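Local coordinates for DNA repair protein RAD2 (Saccharomyces cerevisiae, PDB 4Q0W) that cuts single-stranded DNA as a magnesium-dependent endonuclease of the XPG family, making an incision essential for excision repair of damaged DNA, at residues A[153-164]-A[331-342]. Sequence-based numbering, arbitrary orientation.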
ATOM      1  N   GLU A 153     -17.763 -10.836  37.052  1.00 21.65           N
ATOM      2  CA  GLU A 153     -18.267  -9.506  37.386  1.00 26.98           C
ATOM      3  C   GLU A 153     -19.250  -8.962  36.351  1.00 29.96           C
ATOM      4  O   GLU A 153     -20.332  -8.474  36.702  1.00 21.77           O
ATOM      5  CB  GLU A 153     -17.102  -8.525  37.562  1.00 23.43           C
ATOM      6  CG  GLU A 153     -16.446  -8.595  38.954  1.00 35.97           C
ATOM      7  CD  GLU A 153     -15.054  -7.982  38.989  1.00 42.89           C
ATOM      8  OE1 GLU A 153     -14.450  -7.968  40.079  1.00 49.64           O
ATOM      9  OE2 GLU A 153     -14.559  -7.526  37.928  1.00 45.10           O
ATOM     10  N   VAL A 154     -18.872  -9.024  35.078  1.00 22.45           N
ATOM     11  CA  VAL A 154     -19.749  -8.503  34.037  1.00 22.65           C
ATOM     12  C   VAL A 154     -20.995  -9.376  33.954  1.00 23.37           C
ATOM     13  O   VAL A 154     -22.092  -8.882  33.685  1.00 23.80           O
ATOM     14  CB  VAL A 154     -19.036  -8.353  32.657  1.00 22.89           C
ATOM     15  CG1 VAL A 154     -17.879  -7.389  32.768  1.00 22.05           C
ATOM     16  CG2 VAL A 154     -18.550  -9.690  32.139  1.00 19.70           C
ATOM     17  N   GLN A 155     -20.850 -10.666  34.235  1.00 18.84           N
ATOM     18  CA  GLN A 155     -22.021 -11.530  34.199  1.00 21.01           C
ATOM     19  C   GLN A 155     -22.955 -11.258  35.383  1.00 26.03           C
ATOM     20  O   GLN A 155     -24.171 -11.384  35.259  1.00 20.61           O
ATOM     21  CB  GLN A 155     -21.621 -13.001  34.111  1.00 21.62           C
ATOM     22  CG  GLN A 155     -21.025 -13.360  32.746  1.00 25.37           C
ATOM     23  CD  GLN A 155     -20.341 -14.718  32.740  1.00 31.35           C
ATOM     24  OE1 GLN A 155     -20.202 -15.365  33.781  1.00 35.32           O
ATOM     25  NE2 GLN A 155     -19.908 -15.152  31.563  1.00 24.56           N
ATOM     26  N   GLU A 156     -22.390 -10.877  36.524  1.00 22.72           N
ATOM     27  CA  GLU A 156     -23.212 -10.488  37.671  1.00 26.02           C
ATOM     28  C   GLU A 156     -23.983  -9.215  37.317  1.00 20.20           C
ATOM     29  O   GLU A 156     -25.170  -9.098  37.595  1.00 21.72           O
ATOM     30  CB  GLU A 156     -22.346 -10.269  38.916  1.00 18.80           C
ATOM     31  CG  GLU A 156     -23.116  -9.768  40.150  1.00 26.98           C
ATOM     32  CD  GLU A 156     -24.156 -10.756  40.635  1.00 31.90           C
ATOM     33  OE1 GLU A 156     -23.981 -11.972  40.410  1.00 35.72           O
ATOM     34  OE2 GLU A 156     -25.160 -10.318  41.239  1.00 35.09           O
ATOM     35  N   LEU A 157     -23.296  -8.268  36.690  1.00 21.29           N
ATOM     36  CA  LEU A 157     -23.937  -7.046  36.229  1.00 22.65           C
ATOM     37  C   LEU A 157     -25.105  -7.380  35.310  1.00 20.94           C
ATOM     38  O   LEU A 157     -26.233  -6.892  35.514  1.00 17.43           O
ATOM     39  CB  LEU A 157     -22.926  -6.154  35.520  1.00 15.46           C
ATOM     40  CG  LEU A 157     -23.444  -4.833  34.946  1.00 21.12           C
ATOM     41  CD1 LEU A 157     -24.063  -3.961  36.037  1.00 23.52           C
ATOM     42  CD2 LEU A 157     -22.331  -4.095  34.252  1.00 23.15           C
ATOM     43  N   LEU A 158     -24.840  -8.233  34.321  1.00 21.27           N
ATOM     44  CA  LEU A 158     -25.872  -8.669  33.381  1.00 19.44           C
ATOM     45  C   LEU A 158     -27.102  -9.230  34.099  1.00 18.60           C
ATOM     46  O   LEU A 158     -28.238  -8.886  33.762  1.00 22.17           O
ATOM     47  CB  LEU A 158     -25.307  -9.701  32.405  1.00 15.59           C
ATOM     48  CG  LEU A 158     -24.480  -9.107  31.265  1.00 20.81           C
ATOM     49  CD1 LEU A 158     -23.708 -10.202  30.511  1.00 15.09           C
ATOM     50  CD2 LEU A 158     -25.396  -8.318  30.309  1.00 16.70           C
ATOM     51  N   SER A 159     -26.888 -10.071  35.104  1.00 19.27           N
ATOM     52  CA  SER A 159     -28.033 -10.697  35.759  1.00 23.73           C
ATOM     53  C   SER A 159     -28.818  -9.712  36.639  1.00 19.86           C
ATOM     54  O   SER A 159     -30.043  -9.805  36.730  1.00 26.59           O
ATOM     55  CB  SER A 159     -27.622 -11.954  36.525  1.00 29.57           C
ATOM     56  OG  SER A 159     -26.839 -11.628  37.654  1.00 35.19           O
ATOM     57  N   ARG A 160     -28.130  -8.749  37.249  1.00 17.50           N
ATOM     58  CA  ARG A 160     -28.826  -7.694  37.996  1.00 21.05           C
ATOM     59  C   ARG A 160     -29.634  -6.773  37.068  1.00 25.55           C
ATOM     60  O   ARG A 160     -30.579  -6.107  37.516  1.00 22.01           O
ATOM     61  CB  ARG A 160     -27.839  -6.890  38.851  1.00 19.58           C
ATOM     62  CG  ARG A 160     -27.106  -7.759  39.888  1.00 19.54           C
ATOM     63  CD  ARG A 160     -26.205  -6.936  40.820  1.00 26.32           C
ATOM     64  NE  ARG A 160     -25.480  -7.803  41.753  1.00 32.78           N
ATOM     65  CZ  ARG A 160     -25.046  -7.443  42.960  1.00 28.08           C
ATOM     66  NH1 ARG A 160     -25.266  -6.216  43.429  1.00 23.81           N
ATOM     67  NH2 ARG A 160     -24.400  -8.322  43.708  1.00 33.85           N
ATOM     68  N   PHE A 161     -29.264  -6.743  35.782  1.00 18.70           N
ATOM     69  CA  PHE A 161     -30.043  -6.039  34.763  1.00 20.72           C
ATOM     70  C   PHE A 161     -31.189  -6.923  34.276  1.00 22.16           C
ATOM     71  O   PHE A 161     -32.055  -6.469  33.527  1.00 23.93           O
ATOM     72  CB  PHE A 161     -29.177  -5.681  33.557  1.00 16.97           C
ATOM     73  CG  PHE A 161     -28.626  -4.281  33.579  1.00 19.02           C
ATOM     74  CD1 PHE A 161     -29.454  -3.187  33.354  1.00 19.34           C
ATOM     75  CD2 PHE A 161     -27.268  -4.061  33.787  1.00 16.77           C
ATOM     76  CE1 PHE A 161     -28.940  -1.901  33.362  1.00 18.24           C
ATOM     77  CE2 PHE A 161     -26.741  -2.775  33.790  1.00 15.69           C
ATOM     78  CZ  PHE A 161     -27.578  -1.693  33.571  1.00 19.59           C
ATOM     79  N   GLY A 162     -31.189  -8.187  34.692  1.00 20.60           N
ATOM     80  CA  GLY A 162     -32.166  -9.136  34.188  1.00 21.28           C
ATOM     81  C   GLY A 162     -31.922  -9.554  32.739  1.00 26.05           C
ATOM     82  O   GLY A 162     -32.850 -10.002  32.053  1.00 24.09           O
ATOM     83  N   ILE A 163     -30.676  -9.429  32.281  1.00 22.91           N
ATOM     84  CA  ILE A 163     -30.319  -9.782  30.901  1.00 22.85           C
ATOM     85  C   ILE A 163     -29.723 -11.183  30.817  1.00 21.52           C
ATOM     86  O   ILE A 163     -28.721 -11.483  31.464  1.00 21.99           O
ATOM     87  CB  ILE A 163     -29.352  -8.752  30.289  1.00 23.15           C
ATOM     88  CG1 ILE A 163     -30.032  -7.382  30.183  1.00 15.41           C
ATOM     89  CG2 ILE A 163     -28.854  -9.193  28.905  1.00 18.59           C
ATOM     90  CD1 ILE A 163     -29.056  -6.264  29.926  1.00 20.95           C
ATOM     91  N   PRO A 164     -30.339 -12.047  30.003  1.00 21.23           N
ATOM     92  CA  PRO A 164     -29.837 -13.409  29.849  1.00 22.96           C
ATOM     93  C   PRO A 164     -28.483 -13.426  29.138  1.00 23.29           C
ATOM     94  O   PRO A 164     -28.215 -12.595  28.257  1.00 20.02           O
ATOM     95  CB  PRO A 164     -30.910 -14.086  28.976  1.00 26.01           C
ATOM     96  CG  PRO A 164     -31.554 -12.989  28.223  1.00 20.79           C
ATOM     97  CD  PRO A 164     -31.487 -11.764  29.119  1.00 20.49           C
ATOM     98  N   TRP A 331     -36.237 -12.668  29.494  1.00 28.21           N
ATOM     99  CA  TRP A 331     -35.719 -11.387  29.938  1.00 24.44           C
ATOM    100  C   TRP A 331     -36.355 -10.989  31.271  1.00 36.55           C
ATOM    101  O   TRP A 331     -37.572 -11.088  31.441  1.00 34.51           O
ATOM    102  CB  TRP A 331     -35.953 -10.319  28.874  1.00 26.84           C
ATOM    103  CG  TRP A 331     -35.038 -10.493  27.689  1.00 27.52           C
ATOM    104  CD1 TRP A 331     -33.868  -9.834  27.452  1.00 22.29           C
ATOM    105  CD2 TRP A 331     -35.206 -11.416  26.604  1.00 30.11           C
ATOM    106  NE1 TRP A 331     -33.302 -10.279  26.277  1.00 32.43           N
ATOM    107  CE2 TRP A 331     -34.108 -11.248  25.734  1.00 30.43           C
ATOM    108  CE3 TRP A 331     -36.186 -12.358  26.274  1.00 35.44           C
ATOM    109  CZ2 TRP A 331     -33.965 -11.987  24.558  1.00 25.38           C
ATOM    110  CZ3 TRP A 331     -36.041 -13.093  25.106  1.00 31.96           C
ATOM    111  CH2 TRP A 331     -34.937 -12.904  24.266  1.00 26.02           C
ATOM    112  N   GLY A 332     -35.529 -10.561  32.217  1.00 28.74           N
ATOM    113  CA  GLY A 332     -36.037 -10.084  33.487  1.00 32.73           C
ATOM    114  C   GLY A 332     -36.120  -8.571  33.485  1.00 30.47           C
ATOM    115  O   GLY A 332     -35.931  -7.928  32.449  1.00 39.62           O
ATOM    116  N   VAL A 333     -36.420  -8.009  34.649  1.00 33.61           N
ATOM    117  CA  VAL A 333     -36.466  -6.569  34.849  1.00 31.78           C
ATOM    118  C   VAL A 333     -35.198  -6.163  35.617  1.00 23.97           C
ATOM    119  O   VAL A 333     -34.748  -6.894  36.500  1.00 28.31           O
ATOM    120  CB  VAL A 333     -37.744  -6.182  35.638  1.00 41.95           C
ATOM    121  CG1 VAL A 333     -37.688  -4.740  36.120  1.00 44.51           C
ATOM    122  CG2 VAL A 333     -38.988  -6.410  34.780  1.00 37.86           C
ATOM    123  N   PRO A 334     -34.592  -5.021  35.253  1.00 24.20           N
ATOM    124  CA  PRO A 334     -33.428  -4.560  36.018  1.00 26.09           C
ATOM    125  C   PRO A 334     -33.777  -4.397  37.496  1.00 26.57           C
ATOM    126  O   PRO A 334     -34.850  -3.878  37.820  1.00 33.12           O
ATOM    127  CB  PRO A 334     -33.120  -3.195  35.405  1.00 23.08           C
ATOM    128  CG  PRO A 334     -33.679  -3.272  34.007  1.00 29.34           C
ATOM    129  CD  PRO A 334     -34.885  -4.160  34.095  1.00 21.68           C
ATOM    130  N   ASP A 335     -32.892  -4.871  38.366  1.00 24.98           N
ATOM    131  CA  ASP A 335     -33.078  -4.772  39.808  1.00 29.19           C
ATOM    132  C   ASP A 335     -32.336  -3.529  40.298  1.00 27.95           C
ATOM    133  O   ASP A 335     -31.115  -3.570  40.493  1.00 21.53           O
ATOM    134  CB  ASP A 335     -32.511  -6.024  40.479  1.00 26.33           C
ATOM    135  CG  ASP A 335     -32.773  -6.063  41.979  1.00 24.67           C
ATOM    136  OD1 ASP A 335     -32.775  -4.993  42.628  1.00 25.60           O
ATOM    137  OD2 ASP A 335     -32.968  -7.175  42.508  1.00 33.89           O
ATOM    138  N   LEU A 336     -33.070  -2.434  40.499  1.00 22.58           N
ATOM    139  CA  LEU A 336     -32.459  -1.150  40.855  1.00 22.15           C
ATOM    140  C   LEU A 336     -31.640  -1.234  42.153  1.00 21.96           C
ATOM    141  O   LEU A 336     -30.513  -0.720  42.215  1.00 24.28           O
ATOM    142  CB  LEU A 336     -33.532  -0.059  40.975  1.00 26.37           C
ATOM    143  CG  LEU A 336     -33.003   1.347  41.237  1.00 28.73           C
ATOM    144  CD1 LEU A 336     -32.046   1.752  40.129  1.00 21.74           C
ATOM    145  CD2 LEU A 336     -34.126   2.357  41.376  1.00 23.97           C
ATOM    146  N   ASP A 337     -32.207  -1.881  43.169  1.00 17.78           N
ATOM    147  CA  ASP A 337     -31.534  -2.033  44.462  1.00 25.63           C
ATOM    148  C   ASP A 337     -30.164  -2.684  44.286  1.00 24.67           C
ATOM    149  O   ASP A 337     -29.179  -2.232  44.868  1.00 20.58           O
ATOM    150  CB  ASP A 337     -32.374  -2.886  45.424  1.00 17.47           C
ATOM    151  CG  ASP A 337     -33.621  -2.147  45.945  1.00 21.36           C
ATOM    152  OD1 ASP A 337     -33.918  -1.041  45.453  1.00 20.47           O
ATOM    153  OD2 ASP A 337     -34.293  -2.685  46.848  1.00 20.09           O
ATOM    154  N   MET A 338     -30.107  -3.744  43.477  1.00 21.38           N
ATOM    155  CA  MET A 338     -28.870  -4.520  43.343  1.00 20.68           C
ATOM    156  C   MET A 338     -27.891  -3.892  42.356  1.00 24.44           C
ATOM    157  O   MET A 338     -26.676  -4.071  42.482  1.00 22.22           O
ATOM    158  CB  MET A 338     -29.165  -5.977  42.984  1.00 23.60           C
ATOM    159  CG  MET A 338     -29.923  -6.732  44.070  1.00 23.49           C
ATOM    160  SD  MET A 338     -29.085  -6.687  45.689  1.00 33.16           S
ATOM    161  CE  MET A 338     -27.781  -7.896  45.443  1.00 27.61           C
ATOM    162  N   LEU A 339     -28.415  -3.145  41.382  1.00 18.74           N
ATOM    163  CA  LEU A 339     -27.566  -2.391  40.470  1.00 20.34           C
ATOM    164  C   LEU A 339     -26.914  -1.221  41.221  1.00 19.83           C
ATOM    165  O   LEU A 339     -25.730  -0.939  41.032  1.00 22.69           O
ATOM    166  CB  LEU A 339     -28.374  -1.888  39.248  1.00 18.12           C
ATOM    167  CG  LEU A 339     -28.724  -2.904  38.143  1.00 19.96           C
ATOM    168  CD1 LEU A 339     -29.718  -2.316  37.124  1.00 19.40           C
ATOM    169  CD2 LEU A 339     -27.463  -3.429  37.416  1.00 16.69           C
ATOM    170  N   ARG A 340     -27.691  -0.533  42.056  1.00 20.37           N
ATOM    171  CA  ARG A 340     -27.156   0.544  42.899  1.00 25.12           C
ATOM    172  C   ARG A 340     -25.971   0.064  43.732  1.00 14.90           C
ATOM    173  O   ARG A 340     -24.897   0.665  43.720  1.00 17.22           O
ATOM    174  CB  ARG A 340     -28.218   1.032  43.882  1.00 20.52           C
ATOM    175  CG  ARG A 340     -29.237   2.023  43.343  1.00 21.77           C
ATOM    176  CD  ARG A 340     -30.406   2.066  44.332  1.00 24.32           C
ATOM    177  NE  ARG A 340     -31.310   3.194  44.123  1.00 22.18           N
ATOM    178  CZ  ARG A 340     -32.368   3.436  44.887  1.00 24.37           C
ATOM    179  NH1 ARG A 340     -32.646   2.630  45.901  1.00 20.78           N
ATOM    180  NH2 ARG A 340     -33.148   4.475  44.636  1.00 26.64           N
ATOM    181  N   SER A 341     -26.176  -1.013  44.474  1.00 16.17           N
ATOM    182  CA  SER A 341     -25.104  -1.511  45.323  1.00 21.64           C
ATOM    183  C   SER A 341     -23.916  -2.048  44.501  1.00 24.13           C
ATOM    184  O   SER A 341     -22.754  -1.897  44.901  1.00 19.97           O
ATOM    185  CB  SER A 341     -25.637  -2.560  46.308  1.00 21.90           C
ATOM    186  OG  SER A 341     -26.372  -3.574  45.645  1.00 23.97           O
ATOM    187  N   PHE A 342     -24.202  -2.646  43.345  1.00 23.57           N
ATOM    188  CA  PHE A 342     -23.133  -3.163  42.481  1.00 23.61           C
ATOM    189  C   PHE A 342     -22.212  -2.060  42.002  1.00 20.72           C
ATOM    190  O   PHE A 342     -20.991  -2.167  42.135  1.00 25.08           O
ATOM    191  CB  PHE A 342     -23.701  -3.901  41.269  1.00 22.38           C
ATOM    192  CG  PHE A 342     -22.642  -4.549  40.406  1.00 25.45           C
ATOM    193  CD1 PHE A 342     -22.192  -5.829  40.692  1.00 24.96           C
ATOM    194  CD2 PHE A 342     -22.088  -3.870  39.317  1.00 19.73           C
ATOM    195  CE1 PHE A 342     -21.215  -6.444  39.901  1.00 33.67           C
ATOM    196  CE2 PHE A 342     -21.101  -4.473  38.516  1.00 24.82           C
ATOM    197  CZ  PHE A 342     -20.667  -5.762  38.814  1.00 23.00           C
TER
HETATM  198  O   HOH W   1     -32.749  -8.852  37.652  1.00 29.38           O
HETATM  199  O   HOH W   2     -33.775  -6.834  31.325  1.00 35.44           O
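Arg160 NH1 donates to Met338 O at 2.7 Å, the oxygen in the guanidinium plane; Phe342 N reaches that carbonyl from its opposite face. Phe342 CD1 lies over one face of the guanidinium and Met338 CE over the other. The Phe342 ring, its CG anti to the backbone N (chi1 -175°), is a knob among Glu153, Glu156, Leu157 and Arg160. Deeper, Leu339 CD2 sits over the Phe161 face, 3.9 Å from the ring centroid, and meets Leu157 CD1 at 3.7 Å. Residues 153-160, the end of an I-domain helix, run near-antiparallel (151°) to residues 336-342, well away from the metal site. The Schellman motif at Gly162, which ends the first helix, leaves Arg160 O to accept from Asp335 N (2.8 Å, 176° at the hydrogen), while Asp335, the N-cap of the second helix, accepts from Met338 N through OD1. Gly162 O takes Gly332 N at 2.7 Å, and Pro164 CD makes a CH-pi contact over Trp331, whose NE1 donates to Pro71 O. In the second shell, Glu156 OE2 holds Arg160 NE through its anti lone pair (2.6 Å); a leucine in place of Arg160 would probably leave that carboxylate without its charged mate and Met338 O without its cross-helix donor. Leu358 touches both Phe161 and Leu339.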